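Local coordinates for protein isocitrate dehydrogenase [NAD] subunit 1, mitochondrial (Saccharomyces cerevisiae, PDB 3BLX) that belongs to the octameric mitochondrial enzyme that oxidatively decarboxylates isocitrate to 2-oxoglutarate with NAD in the citric acid cycle, and also binds RNA, at residues V20-G25 and I75-L80; A267-G272 and T296-H301. All coordinates share one frame; numbering follows the deposited sequence.

Interaction 1. Residues V20-G25 and I75-L80; sequences VTLIPG and IGLKGL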
# COMPACT_ATOMS: atom_id res chain seq x y z
N VAL E 20 -25.71 -8.16 -9.88
CA VAL E 20 -25.66 -8.25 -8.43
C VAL E 20 -25.62 -9.68 -7.88
O VAL E 20 -26.25 -10.59 -8.39
CB VAL E 20 -26.75 -7.39 -7.73
CG1 VAL E 20 -27.42 -6.47 -8.75
CG2 VAL E 20 -27.72 -8.26 -6.99
N THR E 21 -24.82 -9.86 -6.84
CA THR E 21 -24.72 -11.14 -6.16
C THR E 21 -26.05 -11.50 -5.49
O THR E 21 -26.69 -10.66 -4.83
CB THR E 21 -23.57 -11.12 -5.13
OG1 THR E 21 -22.35 -10.86 -5.81
CG2 THR E 21 -23.42 -12.46 -4.41
N LEU E 22 -26.47 -12.75 -5.69
CA LEU E 22 -27.67 -13.25 -5.04
C LEU E 22 -27.31 -14.48 -4.24
O LEU E 22 -26.81 -15.47 -4.80
CB LEU E 22 -28.75 -13.60 -6.08
CG LEU E 22 -30.09 -13.96 -5.46
CD1 LEU E 22 -30.53 -12.88 -4.55
CD2 LEU E 22 -31.08 -14.12 -6.54
N ILE E 23 -27.53 -14.43 -2.94
CA ILE E 23 -27.24 -15.56 -2.06
C ILE E 23 -28.54 -15.94 -1.39
O ILE E 23 -28.93 -15.31 -0.40
CB ILE E 23 -26.23 -15.16 -0.97
CG1 ILE E 23 -24.91 -14.70 -1.58
CG2 ILE E 23 -25.98 -16.30 -0.03
CD1 ILE E 23 -24.05 -13.89 -0.62
N PRO E 24 -29.23 -16.96 -1.92
CA PRO E 24 -30.62 -17.22 -1.53
C PRO E 24 -30.75 -17.80 -0.12
O PRO E 24 -31.66 -17.46 0.60
CB PRO E 24 -31.10 -18.23 -2.58
CG PRO E 24 -30.05 -18.20 -3.65
CD PRO E 24 -28.79 -17.92 -2.94
N GLY E 25 -29.82 -18.65 0.28
CA GLY E 25 -29.91 -19.22 1.61
C GLY E 25 -30.52 -20.60 1.62
O GLY E 25 -30.35 -21.38 0.70
N ILE E 75 -22.34 -5.24 -4.82
CA ILE E 75 -23.70 -5.18 -4.30
C ILE E 75 -24.28 -6.59 -4.20
O ILE E 75 -24.09 -7.43 -5.09
CB ILE E 75 -24.60 -4.32 -5.21
CG1 ILE E 75 -24.00 -2.94 -5.34
CG2 ILE E 75 -25.96 -4.14 -4.58
CD1 ILE E 75 -23.87 -2.23 -3.98
N GLY E 76 -25.00 -6.86 -3.13
CA GLY E 76 -25.57 -8.18 -2.95
C GLY E 76 -26.94 -8.22 -2.31
O GLY E 76 -27.32 -7.33 -1.56
N LEU E 77 -27.69 -9.26 -2.64
CA LEU E 77 -28.99 -9.51 -2.02
C LEU E 77 -28.88 -10.88 -1.40
O LEU E 77 -28.51 -11.85 -2.06
CB LEU E 77 -30.12 -9.48 -3.06
CG LEU E 77 -31.47 -8.89 -2.62
CD1 LEU E 77 -32.59 -9.65 -3.25
CD2 LEU E 77 -31.63 -8.96 -1.16
N LYS E 78 -29.21 -10.96 -0.13
CA LYS E 78 -28.96 -12.15 0.62
C LYS E 78 -30.22 -12.63 1.35
O LYS E 78 -30.89 -11.84 1.99
CB LYS E 78 -27.80 -11.88 1.58
CG LYS E 78 -27.68 -12.81 2.75
CD LYS E 78 -26.30 -12.69 3.35
CE LYS E 78 -26.31 -12.86 4.88
NZ LYS E 78 -27.18 -13.99 5.35
N GLY E 79 -30.53 -13.92 1.23
CA GLY E 79 -31.63 -14.53 1.96
C GLY E 79 -31.25 -15.00 3.36
O GLY E 79 -30.33 -14.46 3.98
N LEU E 80 -31.95 -16.00 3.88
CA LEU E 80 -31.68 -16.45 5.24
C LEU E 80 -31.27 -17.91 5.32
O LEU E 80 -31.68 -18.70 4.49
CB LEU E 80 -32.92 -16.30 6.12
CG LEU E 80 -33.41 -14.91 6.48
CD1 LEU E 80 -32.23 -13.94 6.49
CD2 LEU E 80 -34.49 -14.50 5.49
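Leu-22 and Leu-77 lie side by side on one face of a parallel strand pair, both pointing the same way. CG of Leu-22 is anti to its backbone N (chi1 -173°), and the second torsion then turns CD1 across to the neighbouring strand. There CD1 of Leu-22 makes an apolar contact with CB of Leu-77 (3.7 Å) and also lies 3.4 Å from the backbone O of Leu-77. Helix 27-42 covers this face, with Arg-37 against Leu-22 and Val-36 against Leu-77.

Thr-21, Ile-23 and Lys-78 occupy the other face. Ile-23 and Lys-78 stand abreast with CB to CB at 4.4 Å, but the lysine chain then leads away, bending at its last two torsions. Its NZ forms a salt bridge with Asp-86 and a weak, long ion pair with Glu-270. Thr-21 has Gly-76 opposite and no side chain to meet; its OG1, beside the backbone N, hydrogen-bonds to Ser-69 and Asn-73.

The backbone fixes this register. The strand directions differ by only 2°, and four hydrogen bonds alternate in direction. Thr-21 N to Ile-75 O (3.1 Å) is the most bent, at 147°. Leu-77 N to Thr-21 O (2.8 Å), Ile-23 N to Leu-77 O (2.9 Å) and Gly-79 N to Ile-23 O (2.7 Å) are straighter, each donor lying nearly along the C=O axis. At Gly-79 a beta carbon would run into Pro-24 O.

The Lys-78 side chain ends up about 10 Å from those of Arg-98 and Arg-129, probable substrate-binding residues. Helix 27-42 links strand 17-25 to strand 47-51 on its other edge, and helix 60-73 leads on from there to strand 75-80, so these parallel strands are joined by beta-alpha-beta crossovers of the isocitrate/isopropylmalate dehydrogenase fold.

Interaction 2. Residues A267-G272 and T296-H301; sequences AVFEPG and TLMLNH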
# COMPACT_ATOMS: atom_id res chain seq x y z
N ALA E 267 -22.07 -3.33 -0.28
CA ALA E 267 -23.36 -3.25 0.37
C ALA E 267 -24.06 -4.58 0.16
O ALA E 267 -24.00 -5.16 -0.92
CB ALA E 267 -24.17 -2.12 -0.18
N VAL E 268 -24.71 -5.07 1.19
CA VAL E 268 -25.42 -6.33 1.08
C VAL E 268 -26.79 -6.15 1.72
O VAL E 268 -26.89 -5.75 2.88
CB VAL E 268 -24.67 -7.45 1.83
CG1 VAL E 268 -25.56 -8.68 1.98
CG2 VAL E 268 -23.37 -7.80 1.12
N PHE E 269 -27.84 -6.42 0.96
CA PHE E 269 -29.20 -6.19 1.43
C PHE E 269 -29.87 -7.48 1.86
O PHE E 269 -29.67 -8.51 1.23
CB PHE E 269 -30.01 -5.46 0.36
CG PHE E 269 -29.46 -4.10 0.06
CD1 PHE E 269 -29.95 -2.98 0.70
CD2 PHE E 269 -28.38 -3.96 -0.79
CE1 PHE E 269 -29.42 -1.74 0.45
CE2 PHE E 269 -27.84 -2.73 -1.05
CZ PHE E 269 -28.37 -1.61 -0.43
N GLU E 270 -30.63 -7.41 2.95
CA GLU E 270 -31.14 -8.62 3.62
C GLU E 270 -32.07 -8.22 4.73
O GLU E 270 -31.88 -7.17 5.34
CB GLU E 270 -30.00 -9.44 4.21
CG GLU E 270 -29.57 -9.00 5.60
CD GLU E 270 -28.75 -10.05 6.37
OE1 GLU E 270 -28.84 -11.25 6.05
OE2 GLU E 270 -28.00 -9.67 7.31
N PRO E 271 -33.07 -9.05 5.00
CA PRO E 271 -34.05 -8.79 6.07
C PRO E 271 -33.39 -8.45 7.42
O PRO E 271 -32.48 -9.15 7.89
CB PRO E 271 -34.82 -10.10 6.16
CG PRO E 271 -34.68 -10.72 4.82
CD PRO E 271 -33.29 -10.35 4.35
N GLY E 272 -33.87 -7.38 8.03
CA GLY E 272 -33.21 -6.79 9.15
C GLY E 272 -33.26 -7.56 10.46
O GLY E 272 -32.55 -7.21 11.41
N THR E 296 -35.87 -3.22 -2.30
CA THR E 296 -36.07 -1.87 -2.77
C THR E 296 -35.02 -0.93 -2.22
O THR E 296 -34.62 0.00 -2.90
CB THR E 296 -37.50 -1.36 -2.53
OG1 THR E 296 -37.68 -1.01 -1.16
CG2 THR E 296 -38.50 -2.41 -2.93
N LEU E 297 -34.55 -1.18 -0.99
CA LEU E 297 -33.39 -0.45 -0.46
C LEU E 297 -32.22 -0.59 -1.42
O LEU E 297 -31.51 0.36 -1.69
CB LEU E 297 -32.99 -0.96 0.91
CG LEU E 297 -33.93 -0.61 2.06
CD1 LEU E 297 -33.38 -1.09 3.41
CD2 LEU E 297 -34.13 0.88 2.10
N MET E 298 -32.04 -1.79 -1.94
CA MET E 298 -31.00 -2.07 -2.92
C MET E 298 -31.22 -1.27 -4.22
O MET E 298 -30.28 -0.71 -4.77
CB MET E 298 -30.89 -3.57 -3.21
CG MET E 298 -29.76 -3.90 -4.12
SD MET E 298 -29.83 -5.58 -4.72
CE MET E 298 -31.34 -5.50 -5.71
N LEU E 299 -32.45 -1.22 -4.69
CA LEU E 299 -32.77 -0.46 -5.89
C LEU E 299 -32.41 1.03 -5.70
O LEU E 299 -31.74 1.61 -6.55
CB LEU E 299 -34.25 -0.62 -6.25
CG LEU E 299 -34.66 -2.00 -6.79
CD1 LEU E 299 -36.15 -2.09 -6.95
CD2 LEU E 299 -33.96 -2.34 -8.11
N ASN E 300 -32.86 1.61 -4.60
CA ASN E 300 -32.49 2.98 -4.23
C ASN E 300 -30.99 3.20 -4.33
O ASN E 300 -30.52 4.16 -4.94
CB ASN E 300 -32.93 3.29 -2.79
CG ASN E 300 -34.43 3.56 -2.67
OD1 ASN E 300 -35.12 3.81 -3.67
ND2 ASN E 300 -34.93 3.54 -1.45
N HIS E 301 -30.23 2.30 -3.74
CA HIS E 301 -28.79 2.39 -3.72
C HIS E 301 -28.16 2.31 -5.11
O HIS E 301 -27.16 2.95 -5.40
CB HIS E 301 -28.24 1.26 -2.86
CG HIS E 301 -26.85 1.48 -2.40
ND1 HIS E 301 -25.76 0.85 -2.96
CD2 HIS E 301 -26.35 2.26 -1.40
CE1 HIS E 301 -24.66 1.23 -2.35
NE2 HIS E 301 -24.99 2.08 -1.39
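At the start of strand 267-269, Ala-267 directs its methyl toward the helix, and CB lies 4.0 Å from CE1 of His-301, a light touch near the end of that imidazole. Val-268 points the other way, to Ile-103, as expected for the next residue of a strand.

Phe-269 carries the contact. Its CG is anti to the carbonyl carbon, which swings the ring out toward the helix so that one face lies against the helix backbone: CA of Met-298 sits 3.5 Å above the ring plane, over its centre. CB of Met-298 makes a CH-pi contact, 3.7 Å from the ring centroid and 20° off the normal. The thioether is a looser Met-aromatic neighbour, its SD 5.4 Å from the same centroid and oblique to the ring. Leu-297 adds its CB, 3.7 Å from CD1 of Phe-269, while His-301 brings CB to 3.8 Å from CZ of the phenyl. The two aromatic rings are inclined at 59° with centroids 5.8 Å apart. An alanine at Phe-269 would remove the ring that meets Leu-297, Met-298 and His-301, and would probably loosen the seating of the helix on the strand.

From Glu-270 onward the chain turns off as loop, and that carboxylate forms a salt bridge with Arg-274 instead of reaching the helix.

Strand and helix run roughly antiparallel, at 150°, with axes 8.7 Å apart at closest. Strand 267-269 lies between strands 75-80 and 258-262; Ile-75 touches both Met-298 and His-301, Ala-260 lies beside Phe-269, and helix 306-320 packs on Thr-296, Leu-299 and Asn-300.

How the interactions relate
The two interactions follow in series along the chain, 20-25 with 75-80 first and 267-272 with 296-301 much later, yet their centres lie about 10 Å apart. Strands 75-80 and 267-269 are parallel neighbours in one sheet: probable hydrogen bonds run from Phe-269 N to Gly-76 O (2.7 Å) and from Lys-78 N to Phe-269 O (2.8 Å). Interaction 1 thus joins two strands within the sheet, whereas interaction 2 lays helix 289-302 against it, and Ile-75 and Leu-77 also meet that helix. Segments from the N-terminal part and from the later part of the chain are thereby brought together, consistent with the large domain of related decarboxylating dehydrogenases.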